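Toll-receptor-related 2 (Hydra vulgaris, PDB 4W8H) probably relays Toll-type signals inside the cell through protein-protein contacts of its cytoplasmic TIR domain, the part of this membrane receptor described here. Local coordinates at residues N8-P13 and P67-N72; F25-A30 and R120-D125; I87-Y92 and N102-L107. One frame throughout, in Å; residues are numbered along the deposited sequence.

Interaction 1 of 3, residues N8-P13 and P67-N72; sequences NICYAP and PDFFKN
Ala12 and Phe69 mark the closest backbone approach of residues 8-13 and 67-72, with Ala12 CA 4.9 Å from Phe69 CA. The first segment is the end of strand 5-10 and the loop that leaves it. The second is a loop with a short 3-10 turn at 69-71, between strand 58-65 and helix 73-82. No backbone hydrogen bond joins the two segments.

The ring of Phe69 carries the inner half of the contact. CG stands anti to the backbone N (chi1 -177°), which leads it out from the turn toward the strand end. The ring meets Cys10 and Tyr11 with CE2 and CD2. CE2 lies 3.6 Å from Cys10 O, which sits at the ring edge near its plane. The same CE2 is 3.6 Å from Cys10 SG. The sulfur is 4.8 Å from the centroid of the Phe69 ring and 73° off its normal, an oblique sulfur-aromatic contact. Cys75 and Leu79 of helix 73-82 also pack on Phe69.

Ala12 points its methyl at the turn. Its CB is 3.7 Å from Phe69 N and also touches the carbonyl carbon of Asp68. Further out, Pro13 and Asn72 meet tip to tip, with Pro13 CD 3.4 Å from Asn72 ND2. Asn72 is the N-cap of helix 73-82, where its OD1 accepts from Cys75 N. One water donates to Tyr11 O at 3.0 Å and, weakly, to Asn72 OD1. Asp68 turns its carboxylate to a salt bridge with Arg93.

Strand-to-helix loops at the C-terminal ends of parallel strands are a feature of the flavodoxin-like TIR fold, and two of them meet here. The direct contact is van der Waals and sulfur-aromatic. The water bridge has one weak arm, so it probably adds little to this packing.

Interaction 2 of 3, residues F25-A30 and R120-D125; sequences FKLERA and RNLFRD. Unlike the reference sequence in segment 25-30: Lys26 (reference Glu), Leu27 (reference Val).
Phe123 reaches from helix 115-127 to the end of helix 16-29 and lays its ring against Lys26, Leu27 and Ala30. Its CG is anti to the carbonyl carbon (chi1 -66°), which leads the side chain out from its own helix toward Leu27 and Ala30. Ala30 CB sits over one face, 4.1 Å from the centroid of the Phe123 ring and 20° off the normal. This is a CH-pi contact, offset toward the rim, where the methyl lies close to CE2 and CZ. Leu27 approaches obliquely instead. Its CD2 is 3.8 Å from Phe123 CE1, and Phe123 CD1 is the next nearest ring atom. Lys26 presents its backbone to the ring tip, with Lys26 O 3.9 Å from Phe123 CZ.

The two short helical segments run at 52° to each other. Their axes come no closer than 11.6 Å, so the large ring of Phe123 spans much of the gap. In the flavodoxin-like fold of the TIR domain, helices flank a central parallel sheet. Here the helix after the first strand meets the last helix of the chain.

Leu122 adds a longer contact, with its CD2 4.3 Å from Leu27 CD2. Leu27 in turn touches Thr34 and Ile32, and Ile32 packs on Phe123 as well. Lys26 and Leu27 differ from the reference sequence, where glutamate and valine stand. The amino group of Lys26 makes a cation-pi contact with Trp119, one turn before Phe123. Ala30 O accepts a hydrogen bond from Arg127 in the final turn of helix 115-127.

Interaction 3 of 3, residues I87-Y92 and N102-L107; sequences IIPILY and NHMTYL
Ile90 and Leu107 form a parallel beta bridge between strand 87-91 and the start of strand 107-108, the outermost strand on this side of the TIR sheet. Two backbone hydrogen bonds hold it. Leu107 N donates to Pro89 O at 2.9 Å, with an angle of 165° at the hydrogen. Leu91 N donates to Leu107 O at 2.8 Å. Leu107 O also receives a CA-H contact from Ile90.

Side chains pack beside this bridge. Met104 SD fits against two neighbours, 3.6 Å from Ile87 CD1 and 3.6 Å from Pro89 CG, and Met104 crosses both side chains at about a right angle. With CG between the backbone N and the carbonyl carbon (chi1 54°), the Tyr106 side chain runs alongside Leu91, pointing the same way, and its CD1 is 3.7 Å from Leu91 CB. An alanine here would probably leave Leu91 CB and CD2 without their ring neighbour and open a gap there, though Tyr106 CB would still meet Pro89. Leu107 CD1 meets Ile88 CG2 at 3.9 Å.

Pro89 has no N-H to give, so its backbone can join the pairing only through its carbonyl. Apolar packing by Met104 and Tyr106 supplements that bond along this edge.

In the fold
Interactions 1 and 3 both reach the central parallel sheet. Interaction 1 lies at the C-terminal end of strand 5-10, while interaction 3 adds the outermost strand 107-108 to strand 87-91. Their centres are 13 Å apart, and their nearest atoms about 6 Å. Interaction 2 joins two flanking helices and touches both others. Leu27 CD1 packs on Ile9 CD1 at 3.8 Å, linking it to interaction 1. Leu122 CD1 meets Leu107 CD1 at 3.7 Å and also Ile88, linking it to interaction 3. A bound peptide lies where interactions 2 and 3 adjoin: Asp125 OD2 hydrogen-bonds one of its polar side chains, and Ile88 packs on one. Along the chain, interaction 3 is nested inside the loop that interaction 2 closes.

Interaction 1 of 3, residues N8-P13 and P67-N72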
loop_
_atom_site.group_PDB
_atom_site.type_symbol
_atom_site.label_atom_id
_atom_site.label_comp_id
_atom_site.label_asym_id
_atom_site.label_seq_id
_atom_site.Cartn_x
_atom_site.Cartn_y
_atom_site.Cartn_z
ATOM N N ASN A 8 3.266 -3.923 3.587
ATOM C CA ASN A 8 4.167 -2.929 3.103
ATOM C C ASN A 8 3.346 -1.793 2.475
ATOM O O ASN A 8 2.299 -2.033 1.920
ATOM C CB ASN A 8 5.016 -3.616 2.033
ATOM C CG ASN A 8 5.768 -2.696 1.218
ATOM O OD1 ASN A 8 6.373 -1.769 1.736
ATOM N ND2 ASN A 8 5.767 -2.920 -0.097
ATOM N N ILE A 9 3.820 -0.562 2.599
ATOM C CA ILE A 9 3.044 0.566 2.068
ATOM C C ILE A 9 3.791 1.152 0.920
ATOM O O ILE A 9 4.897 1.652 1.075
ATOM C CB ILE A 9 2.858 1.672 3.107
ATOM C CG1 ILE A 9 2.497 1.096 4.483
ATOM C CG2 ILE A 9 1.815 2.718 2.592
ATOM C CD1 ILE A 9 1.179 0.466 4.563
ATOM N N CYS A 10 3.163 1.115 -0.225
ATOM C CA CYS A 10 3.733 1.690 -1.434
ATOM C C CYS A 10 2.973 2.986 -1.797
ATOM O O CYS A 10 1.751 2.948 -1.991
ATOM C CB CYS A 10 3.608 0.690 -2.583
ATOM S SG CYS A 10 4.288 1.304 -4.106
ATOM N N TYR A 11 3.672 4.117 -1.839
ATOM C CA TYR A 11 3.026 5.438 -1.937
ATOM C C TYR A 11 4.019 6.442 -2.491
ATOM O O TYR A 11 5.231 6.268 -2.369
ATOM C CB TYR A 11 2.521 5.898 -0.557
ATOM C CG TYR A 11 3.627 6.287 0.398
ATOM C CD1 TYR A 11 4.408 5.308 1.031
ATOM C CD2 TYR A 11 3.961 7.607 0.613
ATOM C CE1 TYR A 11 5.446 5.652 1.836
ATOM C CE2 TYR A 11 4.975 7.971 1.449
ATOM C CZ TYR A 11 5.757 6.974 2.049
ATOM O OH TYR A 11 6.820 7.333 2.861
ATOM N N ALA A 12 3.495 7.489 -3.092
ATOM C CA ALA A 12 4.298 8.598 -3.587
ATOM C C ALA A 12 4.624 9.582 -2.468
ATOM O O ALA A 12 3.796 9.851 -1.599
ATOM C CB ALA A 12 3.561 9.321 -4.696
ATOM N N PRO A 13 5.807 10.204 -2.521
ATOM C CA PRO A 13 6.183 11.152 -1.471
ATOM C C PRO A 13 5.189 12.296 -1.320
ATOM O O PRO A 13 4.991 12.802 -0.209
ATOM C CB PRO A 13 7.526 11.686 -1.954
ATOM C CG PRO A 13 8.095 10.601 -2.773
ATOM C CD PRO A 13 6.936 9.901 -3.420
ATOM N N PRO A 67 -2.871 10.628 -8.289
ATOM C CA PRO A 67 -2.183 11.040 -9.510
ATOM C C PRO A 67 -0.681 10.966 -9.385
ATOM O O PRO A 67 0.021 10.632 -10.350
ATOM C CB PRO A 67 -2.654 12.488 -9.711
ATOM C CG PRO A 67 -3.993 12.563 -8.997
ATOM C CD PRO A 67 -3.859 11.632 -7.823
ATOM N N ASP A 68 -0.160 11.260 -8.192
ATOM C CA ASP A 68 1.293 11.238 -8.006
ATOM C C ASP A 68 1.867 9.825 -7.919
ATOM O O ASP A 68 2.996 9.566 -8.351
ATOM C CB ASP A 68 1.667 12.056 -6.795
ATOM C CG ASP A 68 1.369 13.529 -7.013
ATOM O OD1 ASP A 68 1.923 14.104 -7.985
ATOM O OD2 ASP A 68 0.574 14.105 -6.235
ATOM N N PHE A 69 1.081 8.879 -7.407
ATOM C CA PHE A 69 1.501 7.473 -7.405
ATOM C C PHE A 69 1.865 7.019 -8.818
ATOM O O PHE A 69 2.876 6.363 -9.021
ATOM C CB PHE A 69 0.379 6.591 -6.890
ATOM C CG PHE A 69 0.760 5.159 -6.790
ATOM C CD1 PHE A 69 0.595 4.309 -7.867
ATOM C CD2 PHE A 69 1.275 4.655 -5.627
ATOM C CE1 PHE A 69 0.982 2.988 -7.793
ATOM C CE2 PHE A 69 1.675 3.309 -5.551
ATOM C CZ PHE A 69 1.541 2.496 -6.643
ATOM N N PHE A 70 1.003 7.344 -9.782
ATOM C CA PHE A 70 1.134 6.846 -11.159
ATOM C C PHE A 70 2.124 7.629 -11.997
ATOM O O PHE A 70 2.304 7.330 -13.189
ATOM C CB PHE A 70 -0.254 6.737 -11.809
ATOM C CG PHE A 70 -1.095 5.662 -11.189
ATOM C CD1 PHE A 70 -0.701 4.321 -11.257
ATOM C CD2 PHE A 70 -2.249 5.979 -10.512
ATOM C CE1 PHE A 70 -1.443 3.317 -10.627
ATOM C CE2 PHE A 70 -2.994 5.003 -9.918
ATOM C CZ PHE A 70 -2.586 3.650 -9.966
ATOM N N LYS A 71 2.789 8.605 -11.391
ATOM C CA LYS A 71 3.911 9.306 -12.026
ATOM C C LYS A 71 5.240 8.957 -11.344
ATOM O O LYS A 71 6.286 9.495 -11.704
ATOM C CB LYS A 71 3.701 10.816 -11.929
ATOM C CG LYS A 71 2.530 11.347 -12.713
ATOM C CD LYS A 71 2.309 12.816 -12.394
ATOM C CE LYS A 71 1.075 13.336 -13.051
ATOM N NZ LYS A 71 0.894 14.762 -12.700
ATOM N N ASN A 72 5.237 8.082 -10.363
ATOM C CA ASN A 72 6.410 7.814 -9.553
ATOM C C ASN A 72 7.079 6.492 -9.959
ATOM O O ASN A 72 6.449 5.438 -9.981
ATOM C CB ASN A 72 5.997 7.795 -8.073
ATOM C CG ASN A 72 7.163 7.581 -7.145
ATOM O OD1 ASN A 72 7.688 6.473 -7.043
ATOM N ND2 ASN A 72 7.633 8.651 -6.510
HETATM O O HOH W 1 7.719 5.523 -3.812
#

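Interaction 2 of 3, residues F25-A30 and R120-D125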
loop_
_atom_site.group_PDB
_atom_site.type_symbol
_atom_site.label_atom_id
_atom_site.label_comp_id
_atom_site.label_asym_id
_atom_site.label_seq_id
_atom_site.Cartn_x
_atom_site.Cartn_y
_atom_site.Cartn_z
ATOM N N PHE A 25 -0.036 5.373 11.072
ATOM C CA PHE A 25 -0.416 5.609 12.457
ATOM C C PHE A 25 -1.531 4.679 12.888
ATOM O O PHE A 25 -1.417 4.038 13.936
ATOM C CB PHE A 25 -0.846 7.067 12.586
ATOM C CG PHE A 25 -1.194 7.513 13.984
ATOM C CD1 PHE A 25 -0.210 7.630 14.935
ATOM C CD2 PHE A 25 -2.470 7.898 14.299
ATOM C CE1 PHE A 25 -0.515 8.101 16.215
ATOM C CE2 PHE A 25 -2.780 8.362 15.582
ATOM C CZ PHE A 25 -1.801 8.451 16.514
ATOM N N LYS A 26 -2.594 4.591 12.109
ATOM C CA LYS A 26 -3.721 3.745 12.485
ATOM C C LYS A 26 -3.398 2.267 12.403
ATOM O O LYS A 26 -3.844 1.477 13.258
ATOM C CB LYS A 26 -4.926 4.097 11.655
ATOM C CG LYS A 26 -5.588 5.372 12.180
ATOM C CD LYS A 26 -6.919 5.620 11.567
ATOM C CE LYS A 26 -7.955 4.534 11.851
ATOM N NZ LYS A 26 -8.141 4.151 13.268
ATOM N N LEU A 27 -2.645 1.867 11.374
ATOM C CA LEU A 27 -2.273 0.466 11.262
ATOM C C LEU A 27 -1.481 0.018 12.471
ATOM O O LEU A 27 -1.774 -1.021 13.071
ATOM C CB LEU A 27 -1.467 0.244 9.976
ATOM C CG LEU A 27 -2.231 0.278 8.654
ATOM C CD1 LEU A 27 -1.246 0.455 7.488
ATOM C CD2 LEU A 27 -3.070 -0.964 8.434
ATOM N N GLU A 28 -0.491 0.808 12.868
ATOM C CA GLU A 28 0.386 0.427 13.965
ATOM C C GLU A 28 -0.382 0.428 15.287
ATOM O O GLU A 28 -0.176 -0.447 16.138
ATOM C CB GLU A 28 1.646 1.297 13.963
ATOM C CG GLU A 28 2.543 0.985 12.739
ATOM C CD GLU A 28 3.892 1.635 12.792
ATOM O OE1 GLU A 28 4.036 2.739 13.350
ATOM O OE2 GLU A 28 4.819 1.017 12.240
ATOM N N ARG A 29 -1.299 1.377 15.443
ATOM C CA ARG A 29 -2.131 1.385 16.680
ATOM C C ARG A 29 -3.005 0.138 16.784
ATOM O O ARG A 29 -3.320 -0.324 17.878
ATOM C CB ARG A 29 -2.974 2.648 16.736
ATOM C CG ARG A 29 -2.148 3.859 17.143
ATOM C CD ARG A 29 -2.902 5.151 16.978
ATOM N NE ARG A 29 -4.041 5.224 17.883
ATOM C CZ ARG A 29 -4.022 5.778 19.095
ATOM N NH1 ARG A 29 -2.908 6.328 19.553
ATOM N NH2 ARG A 29 -5.124 5.792 19.844
ATOM N N ALA A 30 -3.402 -0.383 15.620
ATOM C CA ALA A 30 -4.250 -1.571 15.526
ATOM C C ALA A 30 -3.442 -2.871 15.650
ATOM O O ALA A 30 -4.013 -3.956 15.503
ATOM C CB ALA A 30 -5.045 -1.560 14.196
ATOM N N ARG A 120 -12.514 -0.522 8.883
ATOM C CA ARG A 120 -13.006 -1.871 9.133
ATOM C C ARG A 120 -12.616 -2.800 7.984
ATOM O O ARG A 120 -12.145 -3.909 8.184
ATOM C CB ARG A 120 -14.529 -1.842 9.297
ATOM C CG ARG A 120 -15.193 -3.194 9.484
ATOM C CD ARG A 120 -16.718 -3.053 9.268
ATOM N NE ARG A 120 -17.084 -2.856 7.856
ATOM C CZ ARG A 120 -18.336 -2.744 7.402
ATOM N NH1 ARG A 120 -18.550 -2.576 6.107
ATOM N NH2 ARG A 120 -19.384 -2.804 8.221
ATOM N N ASN A 121 -12.869 -2.343 6.775
ATOM C CA ASN A 121 -12.582 -3.174 5.614
ATOM C C ASN A 121 -11.088 -3.416 5.425
ATOM O O ASN A 121 -10.658 -4.534 5.133
ATOM C CB ASN A 121 -13.155 -2.533 4.341
ATOM C CG ASN A 121 -14.679 -2.547 4.300
ATOM O OD1 ASN A 121 -15.346 -3.233 5.080
ATOM N ND2 ASN A 121 -15.227 -1.772 3.382
ATOM N N LEU A 122 -10.300 -2.369 5.595
ATOM C CA LEU A 122 -8.861 -2.491 5.452
ATOM C C LEU A 122 -8.304 -3.476 6.483
ATOM O O LEU A 122 -7.560 -4.410 6.150
ATOM C CB LEU A 122 -8.220 -1.115 5.621
ATOM C CG LEU A 122 -6.701 -1.081 5.539
ATOM C CD1 LEU A 122 -6.172 -1.617 4.175
ATOM C CD2 LEU A 122 -6.168 0.321 5.739
ATOM N N PHE A 123 -8.653 -3.270 7.747
ATOM C CA PHE A 123 -8.079 -4.104 8.786
ATOM C C PHE A 123 -8.553 -5.547 8.624
ATOM O O PHE A 123 -7.804 -6.485 8.876
ATOM C CB PHE A 123 -8.464 -3.596 10.175
ATOM C CG PHE A 123 -7.897 -2.259 10.546
ATOM C CD1 PHE A 123 -6.899 -1.629 9.830
ATOM C CD2 PHE A 123 -8.473 -1.574 11.572
ATOM C CE1 PHE A 123 -6.434 -0.386 10.178
ATOM C CE2 PHE A 123 -8.010 -0.325 11.940
ATOM C CZ PHE A 123 -6.994 0.276 11.236
ATOM N N ARG A 124 -9.790 -5.763 8.214
ATOM C CA ARG A 124 -10.314 -7.112 8.021
ATOM C C ARG A 124 -9.521 -7.858 6.954
ATOM O O ARG A 124 -9.224 -9.049 7.093
ATOM C CB ARG A 124 -11.798 -7.024 7.654
ATOM C CG ARG A 124 -12.494 -8.352 7.522
ATOM C CD ARG A 124 -13.845 -8.150 6.891
ATOM N NE ARG A 124 -14.788 -7.454 7.762
ATOM C CZ ARG A 124 -15.519 -6.388 7.428
ATOM N NH1 ARG A 124 -16.349 -5.910 8.330
ATOM N NH2 ARG A 124 -15.465 -5.812 6.224
ATOM N N ASP A 125 -9.200 -7.164 5.872
ATOM C CA ASP A 125 -8.464 -7.831 4.819
ATOM C C ASP A 125 -7.066 -8.209 5.267
ATOM O O ASP A 125 -6.563 -9.319 4.974
ATOM C CB ASP A 125 -8.376 -7.039 3.526
ATOM C CG ASP A 125 -7.826 -7.891 2.397
ATOM O OD1 ASP A 125 -8.502 -8.853 2.006
ATOM O OD2 ASP A 125 -6.712 -7.659 1.944
#

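Interaction 3 of 3, residues I87-Y92 and N102-L107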
loop_
_atom_site.group_PDB
_atom_site.type_symbol
_atom_site.label_atom_id
_atom_site.label_comp_id
_atom_site.label_asym_id
_atom_site.label_seq_id
_atom_site.Cartn_x
_atom_site.Cartn_y
_atom_site.Cartn_z
ATOM N N ILE A 87 -1.932 -7.499 -3.351
ATOM C CA ILE A 87 -1.989 -6.069 -3.077
ATOM C C ILE A 87 -3.360 -5.683 -2.531
ATOM O O ILE A 87 -4.355 -6.389 -2.770
ATOM C CB ILE A 87 -1.631 -5.209 -4.294
ATOM C CG1 ILE A 87 -2.620 -5.386 -5.435
ATOM C CG2 ILE A 87 -0.207 -5.487 -4.806
ATOM C CD1 ILE A 87 -2.448 -4.317 -6.545
ATOM N N ILE A 88 -3.366 -4.572 -1.803
ATOM C CA ILE A 88 -4.590 -3.924 -1.334
ATOM C C ILE A 88 -4.597 -2.525 -1.899
ATOM O O ILE A 88 -3.883 -1.657 -1.391
ATOM C CB ILE A 88 -4.646 -3.860 0.204
ATOM C CG1 ILE A 88 -4.581 -5.249 0.816
ATOM C CG2 ILE A 88 -5.923 -3.137 0.621
ATOM C CD1 ILE A 88 -4.418 -5.227 2.299
ATOM N N PRO A 89 -5.323 -2.287 -2.998
ATOM C CA PRO A 89 -5.342 -0.938 -3.567
ATOM C C PRO A 89 -6.313 -0.045 -2.788
ATOM O O PRO A 89 -7.449 -0.449 -2.473
ATOM C CB PRO A 89 -5.889 -1.152 -4.970
ATOM C CG PRO A 89 -6.096 -2.657 -5.171
ATOM C CD PRO A 89 -6.074 -3.253 -3.819
ATOM N N ILE A 90 -5.800 1.145 -2.468
ATOM C CA ILE A 90 -6.575 2.216 -1.869
ATOM C C ILE A 90 -6.669 3.352 -2.865
ATOM O O ILE A 90 -5.636 3.843 -3.354
ATOM C CB ILE A 90 -5.920 2.753 -0.595
ATOM C CG1 ILE A 90 -5.935 1.669 0.493
ATOM C CG2 ILE A 90 -6.679 4.022 -0.106
ATOM C CD1 ILE A 90 -5.128 2.035 1.715
ATOM N N LEU A 91 -7.889 3.804 -3.185
ATOM C CA LEU A 91 -8.031 5.031 -3.971
ATOM C C LEU A 91 -8.037 6.185 -3.005
ATOM O O LEU A 91 -9.056 6.467 -2.362
ATOM C CB LEU A 91 -9.273 5.027 -4.858
ATOM C CG LEU A 91 -9.368 6.198 -5.848
ATOM C CD1 LEU A 91 -8.358 6.117 -6.960
ATOM C CD2 LEU A 91 -10.772 6.301 -6.418
ATOM N N TYR A 92 -6.882 6.821 -2.865
ATOM C CA TYR A 92 -6.699 7.895 -1.888
ATOM C C TYR A 92 -7.140 9.228 -2.489
ATOM O O TYR A 92 -7.790 10.021 -1.820
ATOM C CB TYR A 92 -5.240 7.914 -1.380
ATOM C CG TYR A 92 -4.896 9.155 -0.603
ATOM C CD1 TYR A 92 -5.661 9.579 0.475
ATOM C CD2 TYR A 92 -3.830 9.953 -1.009
ATOM C CE1 TYR A 92 -5.345 10.783 1.136
ATOM C CE2 TYR A 92 -3.510 11.134 -0.353
ATOM C CZ TYR A 92 -4.297 11.562 0.681
ATOM O OH TYR A 92 -3.961 12.741 1.278
ATOM N N ASN A 102 -7.969 -1.706 -13.760
ATOM C CA ASN A 102 -9.335 -1.198 -13.987
ATOM C C ASN A 102 -10.422 -2.238 -13.747
ATOM O O ASN A 102 -11.617 -1.952 -13.905
ATOM C CB ASN A 102 -9.489 -0.540 -15.379
ATOM C CG ASN A 102 -9.572 -1.553 -16.554
ATOM O OD1 ASN A 102 -9.540 -2.782 -16.372
ATOM N ND2 ASN A 102 -9.710 -1.013 -17.777
ATOM N N HIS A 103 -10.005 -3.437 -13.381
ATOM C CA HIS A 103 -10.929 -4.498 -13.026
ATOM C C HIS A 103 -10.538 -5.151 -11.709
ATOM O O HIS A 103 -10.806 -6.315 -11.484
ATOM C CB HIS A 103 -11.085 -5.525 -14.167
ATOM C CG HIS A 103 -9.793 -6.064 -14.710
ATOM N ND1 HIS A 103 -9.007 -5.367 -15.604
ATOM C CD2 HIS A 103 -9.183 -7.260 -14.535
ATOM C CE1 HIS A 103 -7.951 -6.095 -15.928
ATOM N NE2 HIS A 103 -8.035 -7.250 -15.297
ATOM N N MET A 104 -9.880 -4.376 -10.847
ATOM C CA MET A 104 -9.511 -4.826 -9.516
ATOM C C MET A 104 -10.245 -4.005 -8.455
ATOM O O MET A 104 -10.277 -2.769 -8.503
ATOM C CB MET A 104 -8.012 -4.656 -9.332
ATOM C CG MET A 104 -7.535 -5.182 -8.013
ATOM S SD MET A 104 -5.774 -5.126 -7.787
ATOM C CE MET A 104 -5.219 -6.247 -9.037
ATOM N N THR A 105 -10.888 -4.684 -7.516
ATOM C CA THR A 105 -11.622 -4.014 -6.459
ATOM C C THR A 105 -10.676 -3.271 -5.558
ATOM O O THR A 105 -9.642 -3.800 -5.153
ATOM C CB THR A 105 -12.376 -5.093 -5.654
ATOM O OG1 THR A 105 -13.248 -5.821 -6.527
ATOM C CG2 THR A 105 -13.143 -4.459 -4.485
ATOM N N TYR A 106 -11.045 -2.040 -5.192
ATOM C CA TYR A 106 -10.221 -1.237 -4.331
ATOM C C TYR A 106 -11.039 -0.686 -3.153
ATOM O O TYR A 106 -12.279 -0.669 -3.174
ATOM C CB TYR A 106 -9.556 -0.077 -5.101
ATOM C CG TYR A 106 -10.445 0.844 -5.897
ATOM C CD1 TYR A 106 -11.196 1.839 -5.305
ATOM C CD2 TYR A 106 -10.464 0.757 -7.275
ATOM C CE1 TYR A 106 -11.993 2.673 -6.063
ATOM C CE2 TYR A 106 -11.227 1.605 -8.055
ATOM C CZ TYR A 106 -12.001 2.568 -7.430
ATOM O OH TYR A 106 -12.765 3.424 -8.196
ATOM N N LEU A 107 -10.335 -0.236 -2.125
ATOM C CA LEU A 107 -10.933 0.503 -1.020
ATOM C C LEU A 107 -10.964 1.981 -1.405
ATOM O O LEU A 107 -9.914 2.591 -1.607
ATOM C CB LEU A 107 -10.136 0.318 0.275
ATOM C CG LEU A 107 -9.997 -1.115 0.713
ATOM C CD1 LEU A 107 -9.093 -1.192 1.919
ATOM C CD2 LEU A 107 -11.329 -1.778 0.982
#